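PDB 4IWK: ferritin from Pseudo-nitzschia multiseries, which oxidises ferrous iron at a ferroxidase centre and probably stores it as ferric hydroxide inside a 24-subunit shell. Local coordinates for residues Val22-Phe30 against Trp81-Ile91. Numbering follows the deposited sequence. Where two conformers were deposited one is given.
Sequences VYLSASIWF and WSSPEDVWQSI
In the ferritin four-helix bundle, helix 3-32 packs against the start of helix 84-111 and the loop before it, where Trp29 meets Trp81. The two helices run antiparallel, with local axes 10.7 Å apart at 171°. Trp29 CG lies anti to the backbone N (chi1 -169°), which swings the indole over the turn that leads into helix 84-111. The edge of Trp81 points at the face of Trp29, offset, with planes at 85°. Trp81 CB and Val87 CG2 sit over that same face. Trp29 NE1 makes a weak hydrogen bond to Trp81 O, 3.2 Å. With an alanine at Trp29, the Trp81 edge and Val87 CG2 would probably face a gap and Trp81 O would lose this donor. Trp81 NE1 bonds almost straight to Ser90 OG (2.9 Å), in the indole plane, which fixes the ring's rotation. Ser83, the N-cap, and Asp86 form a capping box, both of its bonds weak. Ala26 CB packs tightly on Val87 CG1, 3.5 Å. Phe30 CZ packs obliquely on the Trp88 ring, 3.5 Å from Trp88 NE1. Ile91 CD1 lies over the Tyr23 face. Tyr23 OH is hydrogen-bonded to Glu95 OE2; Glu95 binds iron here with Glu49 and Glu131. Tyr23 and Trp88 also touch helices 36-62 and 115-145.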
loop_
_atom_site.group_PDB
_atom_site.type_symbol
_atom_site.label_atom_id
_atom_site.label_comp_id
_atom_site.label_asym_id
_atom_site.label_seq_id
_atom_site.Cartn_x
_atom_site.Cartn_y
_atom_site.Cartn_z
ATOM N N VAL A 22 25.590 23.850 38.772
ATOM C CA VAL A 22 25.661 25.258 38.409
ATOM C C VAL A 22 24.663 25.605 37.247
ATOM O O VAL A 22 23.951 26.656 37.277
ATOM C CB VAL A 22 27.109 25.623 38.035
ATOM C CG1 VAL A 22 27.138 27.091 37.481
ATOM C CG2 VAL A 22 28.032 25.532 39.319
ATOM N N TYR A 23 24.617 24.746 36.242
ATOM C CA TYR A 23 23.602 24.958 35.172
ATOM C C TYR A 23 22.218 24.916 35.730
ATOM O O TYR A 23 21.392 25.739 35.294
ATOM C CB TYR A 23 23.806 23.832 34.105
ATOM C CG TYR A 23 24.842 24.245 33.074
ATOM C CD1 TYR A 23 25.991 23.494 32.848
ATOM C CD2 TYR A 23 24.525 25.246 32.152
ATOM C CE1 TYR A 23 26.939 23.842 31.834
ATOM C CE2 TYR A 23 25.406 25.589 31.111
ATOM C CZ TYR A 23 26.581 24.870 30.959
ATOM O OH TYR A 23 27.480 25.139 29.938
ATOM N N LEU A 24 21.942 24.037 36.737
ATOM C CA LEU A 24 20.578 24.009 37.250
ATOM C C LEU A 24 20.356 25.343 38.003
ATOM O O LEU A 24 19.277 25.943 37.884
ATOM C CB LEU A 24 20.432 22.835 38.241
ATOM C CG LEU A 24 19.081 22.789 38.962
ATOM C CD1 LEU A 24 17.991 22.586 37.868
ATOM C CD2 LEU A 24 19.024 21.596 39.915
ATOM N N SER A 25 21.347 25.827 38.768
ATOM C CA SER A 25 21.202 27.136 39.422
ATOM C C SER A 25 20.918 28.283 38.403
ATOM O O SER A 25 20.062 29.152 38.676
ATOM C CB SER A 25 22.435 27.455 40.294
ATOM O OG SER A 25 23.564 27.881 39.535
ATOM N N ALA A 26 21.621 28.254 37.250
ATOM C CA ALA A 26 21.344 29.266 36.190
ATOM C C ALA A 26 19.896 29.135 35.682
ATOM O O ALA A 26 19.220 30.143 35.465
ATOM C CB ALA A 26 22.329 29.130 35.048
ATOM N N SER A 27 19.437 27.895 35.468
ATOM C CA SER A 27 18.046 27.694 35.015
ATOM C C SER A 27 17.051 28.301 36.008
ATOM O O SER A 27 16.025 28.875 35.643
ATOM C CB SER A 27 17.757 26.185 34.835
ATOM O OG SER A 27 17.353 25.566 36.055
ATOM N N ILE A 28 17.362 28.170 37.294
ATOM C CA ILE A 28 16.416 28.719 38.336
ATOM C C ILE A 28 16.442 30.226 38.252
ATOM O O ILE A 28 15.396 30.856 38.218
ATOM C CB ILE A 28 16.850 28.197 39.743
ATOM C CG1 ILE A 28 16.576 26.693 39.850
ATOM C CG2 ILE A 28 16.105 29.030 40.770
ATOM C CD1 ILE A 28 17.285 26.105 41.080
ATOM N N TRP A 29 17.645 30.848 38.153
ATOM C CA TRP A 29 17.691 32.277 38.044
ATOM C C TRP A 29 16.902 32.735 36.838
ATOM O O TRP A 29 16.135 33.710 36.897
ATOM C CB TRP A 29 19.201 32.756 37.991
ATOM C CG TRP A 29 19.245 34.256 38.146
ATOM C CD1 TRP A 29 19.435 34.951 39.338
ATOM C CD2 TRP A 29 19.075 35.235 37.110
ATOM N NE1 TRP A 29 19.373 36.319 39.082
ATOM C CE2 TRP A 29 19.145 36.526 37.734
ATOM C CE3 TRP A 29 18.792 35.156 35.737
ATOM C CZ2 TRP A 29 19.022 37.757 36.969
ATOM C CZ3 TRP A 29 18.647 36.351 34.971
ATOM C CH2 TRP A 29 18.723 37.659 35.623
ATOM N N PHE A 30 17.156 32.123 35.661
ATOM C CA PHE A 30 16.454 32.548 34.459
ATOM C C PHE A 30 14.939 32.374 34.637
ATOM O O PHE A 30 14.214 33.270 34.243
ATOM C CB PHE A 30 16.929 31.684 33.296
ATOM C CG PHE A 30 18.261 32.165 32.757
ATOM C CD1 PHE A 30 18.448 33.515 32.500
ATOM C CD2 PHE A 30 19.297 31.282 32.526
ATOM C CE1 PHE A 30 19.665 34.017 31.949
ATOM C CE2 PHE A 30 20.518 31.760 31.969
ATOM C CZ PHE A 30 20.708 33.135 31.704
ATOM N N TRP A 81 24.282 37.089 40.803
ATOM C CA TRP A 81 23.799 37.424 39.469
ATOM C C TRP A 81 22.644 38.450 39.452
ATOM O O TRP A 81 21.683 38.304 40.203
ATOM C CB TRP A 81 23.148 36.128 38.900
ATOM C CG TRP A 81 24.191 35.068 38.505
ATOM C CD1 TRP A 81 25.507 35.261 38.243
ATOM C CD2 TRP A 81 23.948 33.642 38.428
ATOM N NE1 TRP A 81 26.113 34.038 37.914
ATOM C CE2 TRP A 81 25.168 33.036 38.035
ATOM C CE3 TRP A 81 22.809 32.836 38.613
ATOM C CZ2 TRP A 81 25.310 31.675 37.836
ATOM C CZ3 TRP A 81 22.952 31.472 38.424
ATOM C CH2 TRP A 81 24.166 30.893 38.007
ATOM N N SER A 82 22.765 39.468 38.650
ATOM C CA SER A 82 21.692 40.471 38.610
ATOM C C SER A 82 21.224 40.688 37.138
ATOM O O SER A 82 20.244 41.406 36.857
ATOM C CB SER A 82 22.158 41.747 39.363
ATOM O OG SER A 82 23.265 42.194 38.686
ATOM N N SER A 83 21.871 40.020 36.161
ATOM C CA SER A 83 21.353 40.140 34.820
ATOM C C SER A 83 21.728 38.917 33.999
ATOM O O SER A 83 22.556 38.123 34.492
ATOM C CB SER A 83 21.996 41.359 34.130
ATOM O OG SER A 83 23.382 41.118 33.996
ATOM N N PRO A 84 21.086 38.701 32.823
ATOM C CA PRO A 84 21.508 37.523 31.981
ATOM C C PRO A 84 22.966 37.558 31.660
ATOM O O PRO A 84 23.615 36.478 31.621
ATOM C CB PRO A 84 20.626 37.600 30.721
ATOM C CG PRO A 84 19.357 38.285 31.297
ATOM C CD PRO A 84 19.851 39.335 32.291
ATOM N N GLU A 85 23.507 38.739 31.393
ATOM C CA GLU A 85 24.967 38.766 31.116
ATOM C C GLU A 85 25.837 38.154 32.247
ATOM O O GLU A 85 26.832 37.413 31.958
ATOM C CB GLU A 85 25.413 40.217 30.910
ATOM C CG GLU A 85 26.819 40.167 30.327
ATOM C CD GLU A 85 27.369 41.572 30.112
ATOM O OE1 GLU A 85 26.537 42.445 29.813
ATOM O OE2 GLU A 85 28.621 41.744 30.202
ATOM N N ASP A 86 25.462 38.414 33.518
ATOM C CA ASP A 86 26.221 37.879 34.612
ATOM C C ASP A 86 26.135 36.349 34.584
ATOM O O ASP A 86 27.124 35.661 34.904
ATOM C CB ASP A 86 25.613 38.327 35.960
ATOM C CG ASP A 86 25.744 39.840 36.221
ATOM O OD1 ASP A 86 26.663 40.478 35.646
ATOM O OD2 ASP A 86 24.968 40.347 37.076
ATOM N N VAL A 87 24.949 35.829 34.338
ATOM C CA VAL A 87 24.769 34.376 34.377
ATOM C C VAL A 87 25.624 33.736 33.218
ATOM O O VAL A 87 26.388 32.804 33.465
ATOM C CB VAL A 87 23.310 33.970 34.127
ATOM C CG1 VAL A 87 23.189 32.432 34.346
ATOM C CG2 VAL A 87 22.420 34.675 35.192
ATOM N N TRP A 88 25.461 34.244 31.986
ATOM C CA TRP A 88 26.244 33.661 30.881
ATOM C C TRP A 88 27.748 33.755 31.091
ATOM O O TRP A 88 28.485 32.888 30.735
ATOM C CB TRP A 88 25.821 34.334 29.586
ATOM C CG TRP A 88 24.437 33.834 29.122
ATOM C CD1 TRP A 88 23.266 34.485 29.230
ATOM C CD2 TRP A 88 24.153 32.554 28.524
ATOM N NE1 TRP A 88 22.248 33.719 28.663
ATOM C CE2 TRP A 88 22.777 32.513 28.288
ATOM C CE3 TRP A 88 24.968 31.442 28.153
ATOM C CZ2 TRP A 88 22.155 31.425 27.666
ATOM C CZ3 TRP A 88 24.339 30.336 27.557
ATOM C CH2 TRP A 88 22.943 30.357 27.327
ATOM N N GLN A 89 28.201 34.838 31.693
ATOM C CA GLN A 89 29.634 34.957 31.986
ATOM C C GLN A 89 30.102 33.896 33.000
ATOM O O GLN A 89 31.154 33.245 32.840
ATOM C CB GLN A 89 29.904 36.419 32.528
ATOM C CG GLN A 89 31.358 36.537 33.092
ATOM C CD GLN A 89 32.416 36.539 31.943
ATOM O OE1 GLN A 89 32.150 37.112 30.901
ATOM N NE2 GLN A 89 33.562 35.844 32.120
ATOM N N SER A 90 29.259 33.641 33.998
ATOM C CA SER A 90 29.589 32.522 34.913
ATOM C C SER A 90 29.583 31.160 34.203
ATOM O O SER A 90 30.429 30.300 34.554
ATOM C CB SER A 90 28.583 32.460 36.068
ATOM O OG SER A 90 28.785 33.596 36.950
ATOM N N ILE A 91 28.672 30.963 33.249
ATOM C CA ILE A 91 28.616 29.658 32.549
ATOM C C ILE A 91 29.878 29.571 31.654
ATOM O O ILE A 91 30.480 28.498 31.540
ATOM C CB ILE A 91 27.369 29.567 31.715
ATOM C CG1 ILE A 91 26.151 29.553 32.681
ATOM C CG2 ILE A 91 27.368 28.376 30.781
ATOM C CD1 ILE A 91 26.246 28.422 33.662
#